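Local atomic coordinates of oxidoreductase (Thermotoga maritima, PDB entry 1ZH8), a protein that probably catalyses NADP-dependent oxidation or reduction of an alcohol or carbonyl group, as a member of the GFO/IDH/MocA family of dehydrogenases. Residues 103-113 with 132-140. Sequence-based numbering, arbitrary orientation.
With NAP (NADP nicotinamide-adenine-dinucleotide phosphate), chain D; EDO (1,2-ethanediol), chain G.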
loop_
_atom_site.group_PDB
_atom_site.type_symbol
_atom_site.label_atom_id
_atom_site.label_comp_id
_atom_site.label_asym_id
_atom_site.label_seq_id
_atom_site.Cartn_x
_atom_site.Cartn_y
_atom_site.Cartn_z
ATOM N N LEU A 103 16.959 -35.217 14.919
ATOM C CA LEU A 103 16.627 -36.256 13.957
ATOM C C LEU A 103 17.674 -37.351 13.945
ATOM O O LEU A 103 17.325 -38.530 13.795
ATOM C CB LEU A 103 16.428 -35.690 12.552
ATOM C CG LEU A 103 15.378 -34.584 12.355
ATOM C CD1 LEU A 103 15.374 -34.193 10.901
ATOM C CD2 LEU A 103 13.967 -34.964 12.814
ATOM N N ARG A 104 18.945 -36.977 14.122
ATOM C CA ARG A 104 20.025 -37.972 14.223
ATOM C C ARG A 104 19.859 -38.929 15.400
ATOM O O ARG A 104 20.283 -40.087 15.321
ATOM C CB ARG A 104 21.395 -37.311 14.298
ATOM C CG ARG A 104 21.940 -36.899 12.964
ATOM C CD ARG A 104 23.297 -36.289 13.127
ATOM N NE ARG A 104 23.971 -36.173 11.839
ATOM C CZ ARG A 104 24.665 -37.150 11.257
ATOM N NH1 ARG A 104 24.790 -38.347 11.833
ATOM N NH2 ARG A 104 25.241 -36.922 10.087
ATOM N N LYS A 105 19.250 -38.435 16.482
ATOM C CA LYS A 105 18.943 -39.251 17.662
ATOM C C LYS A 105 17.578 -39.940 17.605
ATOM O O LYS A 105 17.196 -40.622 18.550
ATOM C CB LYS A 105 19.047 -38.410 18.934
ATOM C CG LYS A 105 20.251 -38.772 19.816
ATOM C CD LYS A 105 21.582 -38.318 19.231
ATOM C CE LYS A 105 22.767 -38.882 20.022
ATOM N NZ LYS A 105 22.857 -40.381 20.035
ATOM N N GLY A 106 16.848 -39.758 16.503
ATOM C CA GLY A 106 15.491 -40.292 16.368
ATOM C C GLY A 106 14.465 -39.627 17.274
ATOM O O GLY A 106 13.657 -40.298 17.896
ATOM N N VAL A 107 14.481 -38.299 17.342
ATOM C CA VAL A 107 13.563 -37.569 18.227
ATOM C C VAL A 107 12.755 -36.559 17.401
ATOM O O VAL A 107 13.334 -35.846 16.595
ATOM C CB VAL A 107 14.359 -36.864 19.371
ATOM C CG1 VAL A 107 13.529 -35.832 20.057
ATOM C CG2 VAL A 107 14.865 -37.886 20.388
ATOM N N HIS A 108 11.435 -36.486 17.592
ATOM C CA HIS A 108 10.625 -35.438 16.913
ATOM C C HIS A 108 10.996 -34.050 17.403
ATOM O O HIS A 108 11.505 -33.887 18.521
ATOM C CB HIS A 108 9.133 -35.636 17.136
ATOM C CG HIS A 108 8.654 -37.006 16.800
ATOM N ND1 HIS A 108 8.327 -37.381 15.517
ATOM C CD2 HIS A 108 8.456 -38.097 17.578
ATOM C CE1 HIS A 108 7.947 -38.647 15.519
ATOM N NE2 HIS A 108 8.013 -39.102 16.758
ATOM N N VAL A 109 10.736 -33.055 16.567
ATOM C CA VAL A 109 11.051 -31.669 16.903
ATOM C C VAL A 109 9.859 -30.755 16.590
ATOM O O VAL A 109 9.337 -30.778 15.472
ATOM C CB VAL A 109 12.241 -31.105 16.066
ATOM C CG1 VAL A 109 12.767 -29.832 16.704
ATOM C CG2 VAL A 109 13.349 -32.094 15.927
ATOM N N ILE A 110 9.431 -29.973 17.581
ATOM C CA ILE A 110 8.658 -28.779 17.320
ATOM C C ILE A 110 9.546 -27.550 17.513
ATOM O O ILE A 110 10.195 -27.385 18.537
ATOM C CB ILE A 110 7.348 -28.700 18.141
ATOM C CG1 ILE A 110 6.583 -27.411 17.804
ATOM C CG2 ILE A 110 7.617 -28.847 19.645
ATOM C CD1 ILE A 110 5.092 -27.442 18.234
ATOM N N CYS A 111 9.587 -26.696 16.507
ATOM C CA CYS A 111 10.538 -25.614 16.490
ATOM C C CYS A 111 9.862 -24.334 16.101
ATOM O O CYS A 111 9.027 -24.301 15.194
ATOM C CB CYS A 111 11.669 -25.930 15.511
ATOM S SG CYS A 111 12.965 -24.673 15.441
ATOM N N GLU A 112 10.238 -23.276 16.793
ATOM C CA GLU A 112 9.649 -21.968 16.586
ATOM C C GLU A 112 10.001 -21.377 15.229
ATOM O O GLU A 112 11.032 -21.707 14.639
ATOM C CB GLU A 112 10.050 -21.003 17.717
ATOM C CG GLU A 112 9.075 -20.988 18.872
ATOM C CD GLU A 112 7.724 -20.393 18.478
ATOM O OE1 GLU A 112 7.604 -19.848 17.354
ATOM O OE2 GLU A 112 6.770 -20.495 19.269
ATOM N N LYS A 113 9.123 -20.504 14.746
ATOM C CA LYS A 113 9.409 -19.706 13.569
ATOM C C LYS A 113 10.445 -18.658 13.957
ATOM O O LYS A 113 10.627 -18.395 15.143
ATOM C CB LYS A 113 8.124 -19.023 13.065
ATOM C CG LYS A 113 7.153 -18.502 14.150
ATOM C CD LYS A 113 7.763 -17.444 15.105
ATOM C CE LYS A 113 8.121 -16.170 14.379
ATOM N NZ LYS A 113 8.878 -15.226 15.211
ATOM N N SER A 132 13.845 -37.647 6.879
ATOM C CA SER A 132 13.632 -38.325 8.165
ATOM C C SER A 132 12.221 -38.910 8.338
ATOM O O SER A 132 11.263 -38.407 7.752
ATOM C CB SER A 132 13.895 -37.368 9.323
ATOM O OG SER A 132 13.712 -38.069 10.538
ATOM N N GLU A 133 12.106 -39.955 9.164
ATOM C CA GLU A 133 10.798 -40.520 9.517
ATOM C C GLU A 133 10.140 -39.730 10.671
ATOM O O GLU A 133 8.915 -39.726 10.825
ATOM C CB GLU A 133 10.917 -42.020 9.848
ATOM N N LYS A 134 10.965 -39.058 11.466
ATOM C CA LYS A 134 10.485 -38.272 12.592
ATOM C C LYS A 134 9.834 -36.984 12.086
ATOM O O LYS A 134 10.092 -36.557 10.965
ATOM C CB LYS A 134 11.654 -37.936 13.509
ATOM C CG LYS A 134 12.589 -39.100 13.821
ATOM C CD LYS A 134 11.880 -40.361 14.350
ATOM C CE LYS A 134 11.306 -40.163 15.736
ATOM N NZ LYS A 134 11.018 -41.498 16.335
ATOM N N THR A 135 8.989 -36.367 12.908
ATOM C CA THR A 135 8.312 -35.138 12.512
ATOM C C THR A 135 9.169 -33.902 12.818
ATOM O O THR A 135 9.679 -33.761 13.944
ATOM C CB THR A 135 6.955 -34.974 13.228
ATOM O OG1 THR A 135 6.102 -36.084 12.914
ATOM C CG2 THR A 135 6.266 -33.657 12.797
ATOM N N VAL A 136 9.332 -33.032 11.807
ATOM C CA VAL A 136 9.735 -31.651 12.052
ATOM C C VAL A 136 8.506 -30.760 11.883
ATOM O O VAL A 136 7.867 -30.745 10.829
ATOM C CB VAL A 136 10.861 -31.162 11.129
ATOM C CG1 VAL A 136 11.252 -29.695 11.485
ATOM C CG2 VAL A 136 12.065 -32.065 11.252
ATOM N N TYR A 137 8.189 -30.015 12.941
ATOM C CA TYR A 137 7.034 -29.163 12.976
ATOM C C TYR A 137 7.509 -27.745 13.278
ATOM O O TYR A 137 8.036 -27.507 14.358
ATOM C CB TYR A 137 6.086 -29.671 14.053
ATOM C CG TYR A 137 4.720 -29.041 14.006
ATOM C CD1 TYR A 137 4.522 -27.709 14.400
ATOM C CD2 TYR A 137 3.620 -29.771 13.583
ATOM C CE1 TYR A 137 3.259 -27.122 14.358
ATOM C CE2 TYR A 137 2.354 -29.200 13.551
ATOM C CZ TYR A 137 2.187 -27.876 13.939
ATOM O OH TYR A 137 0.941 -27.316 13.892
ATOM N N ILE A 138 7.366 -26.819 12.319
ATOM C CA ILE A 138 7.704 -25.411 12.567
ATOM C C ILE A 138 6.454 -24.704 13.039
ATOM O O ILE A 138 5.437 -24.665 12.325
ATOM C CB ILE A 138 8.234 -24.647 11.341
ATOM C CG1 ILE A 138 9.331 -25.434 10.617
ATOM C CG2 ILE A 138 8.751 -23.252 11.796
ATOM C CD1 ILE A 138 10.565 -25.832 11.509
ATOM N N ALA A 139 6.551 -24.151 14.240
ATOM C CA ALA A 139 5.388 -23.714 15.003
ATOM C C ALA A 139 5.010 -22.294 14.603
ATOM O O ALA A 139 5.413 -21.292 15.250
ATOM C CB ALA A 139 5.676 -23.819 16.526
ATOM N N GLU A 140 4.256 -22.214 13.517
ATOM C CA GLU A 140 3.812 -20.947 13.002
ATOM C C GLU A 140 2.415 -20.789 13.512
ATOM O O GLU A 140 1.460 -21.319 12.926
ATOM C CB GLU A 140 3.865 -20.941 11.475
ATOM C CG GLU A 140 3.228 -19.711 10.845
ATOM C CD GLU A 140 3.630 -18.419 11.550
ATOM O OE1 GLU A 140 4.754 -17.932 11.303
ATOM O OE2 GLU A 140 2.823 -17.907 12.364
HETATM P PA NAP D . 14.846 -15.445 24.150
HETATM O O1A NAP D . 14.101 -14.898 25.313
HETATM O O2A NAP D . 16.176 -14.842 23.966
HETATM O O5B NAP D . 14.896 -17.042 24.295
HETATM C C5B NAP D . 15.988 -17.769 23.782
HETATM C C4B NAP D . 16.405 -18.784 24.830
HETATM O O4B NAP D . 17.351 -19.693 24.284
HETATM C C3B NAP D . 17.082 -18.123 26.025
HETATM O O3B NAP D . 16.678 -18.870 27.135
HETATM C C2B NAP D . 18.549 -18.363 25.710
HETATM O O2B NAP D . 19.592 -18.250 26.673
HETATM C C1B NAP D . 18.470 -19.768 25.154
HETATM N N9A NAP D . 19.686 -20.114 24.424
HETATM C C8A NAP D . 20.509 -19.280 23.700
HETATM N N7A NAP D . 21.508 -20.027 23.178
HETATM C C5A NAP D . 21.331 -21.317 23.567
HETATM C C6A NAP D . 22.042 -22.487 23.336
HETATM N N6A NAP D . 23.151 -22.473 22.615
HETATM N N1A NAP D . 21.598 -23.675 23.855
HETATM C C2A NAP D . 20.459 -23.699 24.623
HETATM N N3A NAP D . 19.756 -22.547 24.864
HETATM C C4A NAP D . 20.185 -21.380 24.343
HETATM O O3 NAP D . 13.996 -15.179 22.823
HETATM P PN NAP D . 12.480 -15.668 22.607
HETATM O O1N NAP D . 11.994 -16.651 23.628
HETATM O O2N NAP D . 11.818 -14.400 22.335
HETATM O O5D NAP D . 12.521 -16.473 21.212
HETATM C C5D NAP D . 12.922 -17.827 21.085
HETATM C C4D NAP D . 12.253 -18.424 19.849
HETATM O O4D NAP D . 10.844 -18.274 19.975
HETATM C C3D NAP D . 12.663 -17.671 18.579
HETATM O O3D NAP D . 12.875 -18.566 17.513
HETATM C C2D NAP D . 11.487 -16.780 18.258
HETATM O O2D NAP D . 11.350 -16.535 16.873
HETATM C C1D NAP D . 10.331 -17.577 18.844
HETATM N N1N NAP D . 9.226 -16.695 19.211
HETATM C C2N NAP D . 8.009 -16.917 18.632
HETATM C C3N NAP D . 6.916 -16.100 18.936
HETATM C C7N NAP D . 5.529 -16.476 18.476
HETATM O O7N NAP D . 4.495 -15.577 18.800
HETATM N N7N NAP D . 5.291 -17.617 17.799
HETATM C C4N NAP D . 7.081 -15.051 19.851
HETATM C C5N NAP D . 8.329 -14.839 20.451
HETATM C C6N NAP D . 9.402 -15.673 20.120
HETATM P P2B NAP D . 19.594 -18.230 28.282
HETATM O O1X NAP D . 19.606 -19.632 28.854
HETATM O O2X NAP D . 18.379 -17.513 28.824
HETATM O O3X NAP D . 20.870 -17.497 28.636
HETATM C C1 EDO G . 4.778 -40.212 12.464
HETATM O O1 EDO G . 4.981 -40.147 13.882
HETATM C C2 EDO G . 5.627 -39.152 11.762
HETATM O O2 EDO G . 6.893 -38.977 12.420
HETATM O O HOH W 1 16.009 -38.983 11.218
#
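Ile110 and Tyr137 lie side by side on one face of the sheet, the isoleucine CD1 reaching the ring obliquely at Tyr137 CD1, 3.9 Å away. With CG1 anti to the backbone N (chi1 -180°), Ile110 also sets CG1 against the methyl of Ala139. On the other face, Leu103 spreads its two methyls: CD2 lies 3.8 Å from Val136 CG2, and CD1 rests on Ser132 CB. Between these layers strands 108-112 and 136-139 run parallel, their backbones joined by alternating bonds: Val109 N to Thr135 O, Tyr137 N to Val109 O, Cys111 N to Tyr137 O (2.8 Å) and Ala139 N to Cys111 O. Beyond Tyr137 CD1, the ring's hydroxyl bonds to Asp297.

His108 begins this pairing with its side chain: ND1 accepts the amide N of Thr135 at 2.9 Å in a nearly straight bond (174°), the donor tilted slightly from the ring plane. Lys134, bent at chi2 and chi3, folds across the ring and lays CE over one face, 3.8 Å from the centroid, a CH-pi contact. Without the imidazole, as with an alanine here, the Thr135 amide would probably lose its acceptor and Lys134 CE the ring beneath it, leaving that chain less restrained. A water bridges Leu103 O and Ser132 OG, while OG takes the Lys134 amide in an ST turn.

At the far end, Glu112 OE1 accepts the nicotinamide amide N7N of NADP at 3.2 Å, and its OE2 bonds to His34. Lys113 grips the ribose hydroxyl O2D twice, through its carbonyl O (2.6 Å) and NZ, which also pairs with Asp198. Helix 119-131 links the two strands in a beta-alpha-beta unit of the Rossmann fold, with the cofactor's nicotinamide riboside held by Glu112 and Lys113 at the C-terminal side of the parallel strands, where such folds usually bind their dinucleotide.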